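Long-range contact in uncharacterized protein (Nostoc punctiforme, PDB 2QDR), which is of unknown function but, with its double-stranded beta-helix fold of the cupin clan, is possibly a dioxygenase: residues V219-N230 / R272-V283. Sequence-based numbering, arbitrary orientation.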
# COMPACT_ATOMS: atom_id res chain seq x y z
N VAL A 219 -12.25 24.82 -4.36
CA VAL A 219 -13.43 24.81 -3.54
C VAL A 219 -13.63 23.40 -3.05
O VAL A 219 -13.47 22.45 -3.83
CB VAL A 219 -14.67 25.13 -4.36
CG1 VAL A 219 -15.87 25.40 -3.43
CG2 VAL A 219 -14.42 26.32 -5.23
N TRP A 220 -14.00 23.25 -1.79
CA TRP A 220 -14.27 21.93 -1.22
C TRP A 220 -15.06 22.01 0.07
O TRP A 220 -15.17 23.07 0.66
CB TRP A 220 -12.97 21.16 -0.93
CG TRP A 220 -12.09 21.80 0.10
CD1 TRP A 220 -12.22 21.74 1.46
CD2 TRP A 220 -10.89 22.53 -0.16
NE1 TRP A 220 -11.20 22.43 2.07
CE2 TRP A 220 -10.37 22.92 1.10
CE3 TRP A 220 -10.21 22.89 -1.32
CZ2 TRP A 220 -9.19 23.66 1.22
CZ3 TRP A 220 -9.04 23.63 -1.20
CH2 TRP A 220 -8.54 24.01 0.06
N LEU A 221 -15.62 20.87 0.46
CA LEU A 221 -16.34 20.70 1.70
C LEU A 221 -15.37 20.01 2.62
O LEU A 221 -14.68 19.08 2.19
CB LEU A 221 -17.62 19.88 1.55
CG LEU A 221 -18.91 20.64 1.22
CD1 LEU A 221 -18.71 21.73 0.18
CD2 LEU A 221 -19.97 19.65 0.77
N LEU A 222 -15.29 20.49 3.87
CA LEU A 222 -14.41 19.93 4.90
C LEU A 222 -15.27 19.35 6.01
O LEU A 222 -16.12 20.05 6.57
CB LEU A 222 -13.50 21.00 5.50
CG LEU A 222 -12.49 20.58 6.58
CD1 LEU A 222 -11.44 19.66 6.03
CD2 LEU A 222 -11.81 21.81 7.20
N ALA A 223 -15.05 18.08 6.33
CA ALA A 223 -15.77 17.40 7.39
C ALA A 223 -14.77 17.22 8.50
O ALA A 223 -13.78 16.50 8.31
CB ALA A 223 -16.30 16.07 6.94
N ILE A 224 -14.99 17.89 9.63
CA ILE A 224 -14.11 17.78 10.78
C ILE A 224 -14.76 16.77 11.70
O ILE A 224 -15.93 16.93 12.06
CB ILE A 224 -13.89 19.10 11.53
CG1 ILE A 224 -13.28 20.14 10.57
CG2 ILE A 224 -13.01 18.86 12.79
CD1 ILE A 224 -12.99 21.48 11.19
N LEU A 225 -14.01 15.74 12.07
CA LEU A 225 -14.54 14.72 12.96
C LEU A 225 -14.60 15.24 14.38
O LEU A 225 -13.96 16.24 14.69
CB LEU A 225 -13.65 13.47 12.93
CG LEU A 225 -13.52 12.75 11.58
CD1 LEU A 225 -12.55 11.57 11.65
CD2 LEU A 225 -14.87 12.28 11.14
N PRO A 226 -15.40 14.58 15.26
CA PRO A 226 -15.44 15.00 16.66
C PRO A 226 -14.07 14.91 17.36
O PRO A 226 -13.12 14.40 16.79
CB PRO A 226 -16.41 14.00 17.29
CG PRO A 226 -17.23 13.51 16.19
CD PRO A 226 -16.33 13.47 15.00
N HIS A 227 -13.97 15.40 18.59
CA HIS A 227 -12.72 15.41 19.37
C HIS A 227 -11.49 15.94 18.59
O HIS A 227 -10.39 15.40 18.73
CB HIS A 227 -12.38 14.02 19.95
CG HIS A 227 -13.49 13.38 20.72
ND1 HIS A 227 -13.68 12.02 20.74
CD2 HIS A 227 -14.52 13.92 21.41
CE1 HIS A 227 -14.74 11.74 21.48
NE2 HIS A 227 -15.27 12.87 21.89
N PHE A 228 -11.70 16.98 17.79
CA PHE A 228 -10.64 17.57 16.98
C PHE A 228 -9.89 18.64 17.74
O PHE A 228 -10.50 19.39 18.51
CB PHE A 228 -11.25 18.16 15.69
CG PHE A 228 -10.25 18.87 14.78
CD1 PHE A 228 -9.43 18.14 13.94
CD2 PHE A 228 -10.18 20.26 14.75
CE1 PHE A 228 -8.52 18.79 13.10
CE2 PHE A 228 -9.28 20.93 13.90
CZ PHE A 228 -8.46 20.20 13.08
N ASP A 229 -8.58 18.69 17.52
CA ASP A 229 -7.70 19.67 18.14
C ASP A 229 -6.43 19.79 17.29
O ASP A 229 -5.55 18.94 17.37
CB ASP A 229 -7.39 19.27 19.59
CG ASP A 229 -6.59 20.33 20.34
OD1 ASP A 229 -6.24 21.36 19.76
OD2 ASP A 229 -6.34 20.12 21.55
N ASN A 230 -6.31 20.86 16.50
CA ASN A 230 -5.10 21.05 15.63
C ASN A 230 -3.82 21.40 16.42
O ASN A 230 -2.76 21.54 15.81
CB ASN A 230 -5.34 22.05 14.48
CG ASN A 230 -5.56 23.46 14.94
OD1 ASN A 230 -5.42 23.80 16.12
ND2 ASN A 230 -5.95 24.31 14.02
N ARG A 272 -5.73 28.40 17.44
CA ARG A 272 -5.94 26.98 17.60
C ARG A 272 -7.40 26.64 17.35
O ARG A 272 -8.27 27.39 17.76
CB ARG A 272 -5.54 26.59 19.01
CG ARG A 272 -5.53 25.12 19.36
CD ARG A 272 -5.10 24.97 20.82
NE ARG A 272 -4.72 23.61 21.16
CZ ARG A 272 -4.26 23.18 22.34
NH1 ARG A 272 -4.12 24.00 23.38
NH2 ARG A 272 -3.95 21.91 22.49
N HIS A 273 -7.64 25.52 16.66
CA HIS A 273 -8.98 25.03 16.33
C HIS A 273 -9.34 23.86 17.21
O HIS A 273 -8.58 22.88 17.27
CB HIS A 273 -9.06 24.54 14.90
CG HIS A 273 -9.02 25.62 13.87
ND1 HIS A 273 -7.91 26.42 13.65
CD2 HIS A 273 -9.92 25.96 12.91
CE1 HIS A 273 -8.16 27.25 12.64
NE2 HIS A 273 -9.37 26.97 12.17
N ILE A 274 -10.48 23.93 17.89
CA ILE A 274 -10.94 22.83 18.75
C ILE A 274 -12.45 22.65 18.58
O ILE A 274 -13.19 23.62 18.48
CB ILE A 274 -10.60 23.04 20.26
CG1 ILE A 274 -9.12 23.43 20.47
CG2 ILE A 274 -10.96 21.76 21.08
CD1 ILE A 274 -8.66 23.62 21.94
N THR A 275 -12.89 21.39 18.53
CA THR A 275 -14.32 21.05 18.43
C THR A 275 -14.56 19.62 18.90
O THR A 275 -13.97 18.67 18.38
CB THR A 275 -14.91 21.25 17.02
OG1 THR A 275 -16.21 20.66 16.97
CG2 THR A 275 -14.07 20.64 15.92
N ASP A 276 -15.40 19.48 19.93
CA ASP A 276 -15.74 18.19 20.48
C ASP A 276 -16.83 17.50 19.67
O ASP A 276 -16.95 16.29 19.72
CB ASP A 276 -16.20 18.32 21.94
CG ASP A 276 -15.10 18.82 22.87
OD1 ASP A 276 -13.89 18.61 22.59
OD2 ASP A 276 -15.45 19.39 23.91
N ASP A 277 -17.62 18.28 18.92
CA ASP A 277 -18.73 17.76 18.10
C ASP A 277 -18.39 17.54 16.62
O ASP A 277 -18.97 16.66 15.99
CB ASP A 277 -19.93 18.73 18.18
CG ASP A 277 -20.52 18.84 19.58
OD1 ASP A 277 -20.02 18.18 20.53
OD2 ASP A 277 -21.49 19.61 19.75
N GLY A 278 -17.48 18.35 16.08
CA GLY A 278 -17.10 18.25 14.68
C GLY A 278 -18.03 19.14 13.87
O GLY A 278 -18.80 19.92 14.44
N GLY A 279 -17.96 19.05 12.54
CA GLY A 279 -18.82 19.86 11.67
C GLY A 279 -18.54 19.76 10.19
O GLY A 279 -17.58 19.11 9.78
N LEU A 280 -19.39 20.41 9.40
CA LEU A 280 -19.29 20.46 7.94
C LEU A 280 -19.07 21.92 7.57
O LEU A 280 -19.80 22.79 8.06
CB LEU A 280 -20.54 19.92 7.26
CG LEU A 280 -20.56 19.88 5.72
CD1 LEU A 280 -19.41 19.08 5.15
CD2 LEU A 280 -21.90 19.32 5.24
N PHE A 281 -18.12 22.17 6.68
CA PHE A 281 -17.75 23.51 6.27
C PHE A 281 -17.48 23.69 4.79
O PHE A 281 -16.77 22.90 4.21
CB PHE A 281 -16.43 23.88 6.97
CG PHE A 281 -16.47 23.75 8.47
CD1 PHE A 281 -16.11 22.55 9.09
CD2 PHE A 281 -16.84 24.82 9.27
CE1 PHE A 281 -16.14 22.43 10.46
CE2 PHE A 281 -16.86 24.70 10.64
CZ PHE A 281 -16.52 23.50 11.23
N PHE A 282 -18.05 24.73 4.18
CA PHE A 282 -17.81 25.06 2.78
C PHE A 282 -16.56 25.93 2.82
O PHE A 282 -16.55 26.92 3.54
CB PHE A 282 -18.97 25.85 2.17
CG PHE A 282 -18.73 26.31 0.76
CD1 PHE A 282 -19.09 25.51 -0.32
CD2 PHE A 282 -18.20 27.57 0.50
CE1 PHE A 282 -18.89 25.95 -1.64
CE2 PHE A 282 -18.00 28.02 -0.82
CZ PHE A 282 -18.35 27.20 -1.88
N VAL A 283 -15.52 25.54 2.09
CA VAL A 283 -14.26 26.28 2.10
C VAL A 283 -13.81 26.59 0.69
O VAL A 283 -14.04 25.80 -0.22
CB VAL A 283 -13.14 25.46 2.79
CG1 VAL A 283 -11.86 26.29 2.93
CG2 VAL A 283 -13.61 24.99 4.15
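Trp-220 to Ile-224 and Gly-279 to Val-283 pair as neighbouring antiparallel strands in one sheet of a cupin barrel, and beyond a bend Phe-228 and Asp-229 pair again with Thr-275 and Ile-274 in a second sheet. Six backbone hydrogen bonds zip the first ladder, from Trp-220 N to Val-283 O (3.0 Å) through to Gly-279 N and Ile-224 O. On the face shared by Trp-220, Leu-222 and Ile-224, Val-283 lays CB off-centre over the five-membered ring of Trp-220 as a CH-pi contact, 4.1 Å from its centroid. Farther along, Ile-224, with CG1 beside its backbone N (chi1 -59°), lays CD1 against the Phe-281 ring, while its CG2 meets Thr-275 CG2. The other face carries Leu-221 and Phe-282, whose ring also meets Val-219 CG1. Two strands that bend together from one sheet into the next are what the double-stranded beta-helix of cupins is built from. At the bend, His-227 and Phe-228 both face Thr-275 in a G1 beta bulge, and Thr-275 OG1 accepts from Gly-278 N (2.8 Å) in an ST motif. ND1 and NE2 of His-227 are hydrogen-bonded to Lys-208 and His-132 of the second subunit, so this bend lies at a subunit interface. The ring of Phe-228 sets its edge against His-273 CB. Asp-229 OD1 uses its syn lone pair in a salt bridge to Arg-272 NE (3.1 Å), bent (139° at the hydrogen), with the oxygen 29° out of the guanidinium plane; it also accepts from Lys-231 N. An alanine at Asp-229 is likely to leave the Arg-272 guanidinium without this carboxylate and freer to swing. One further backbone bond runs from Asn-230 N to the carbonyl O of His-273, whose own NE2 is linked to an unidentified ligand, probably from the crystallisation liquor.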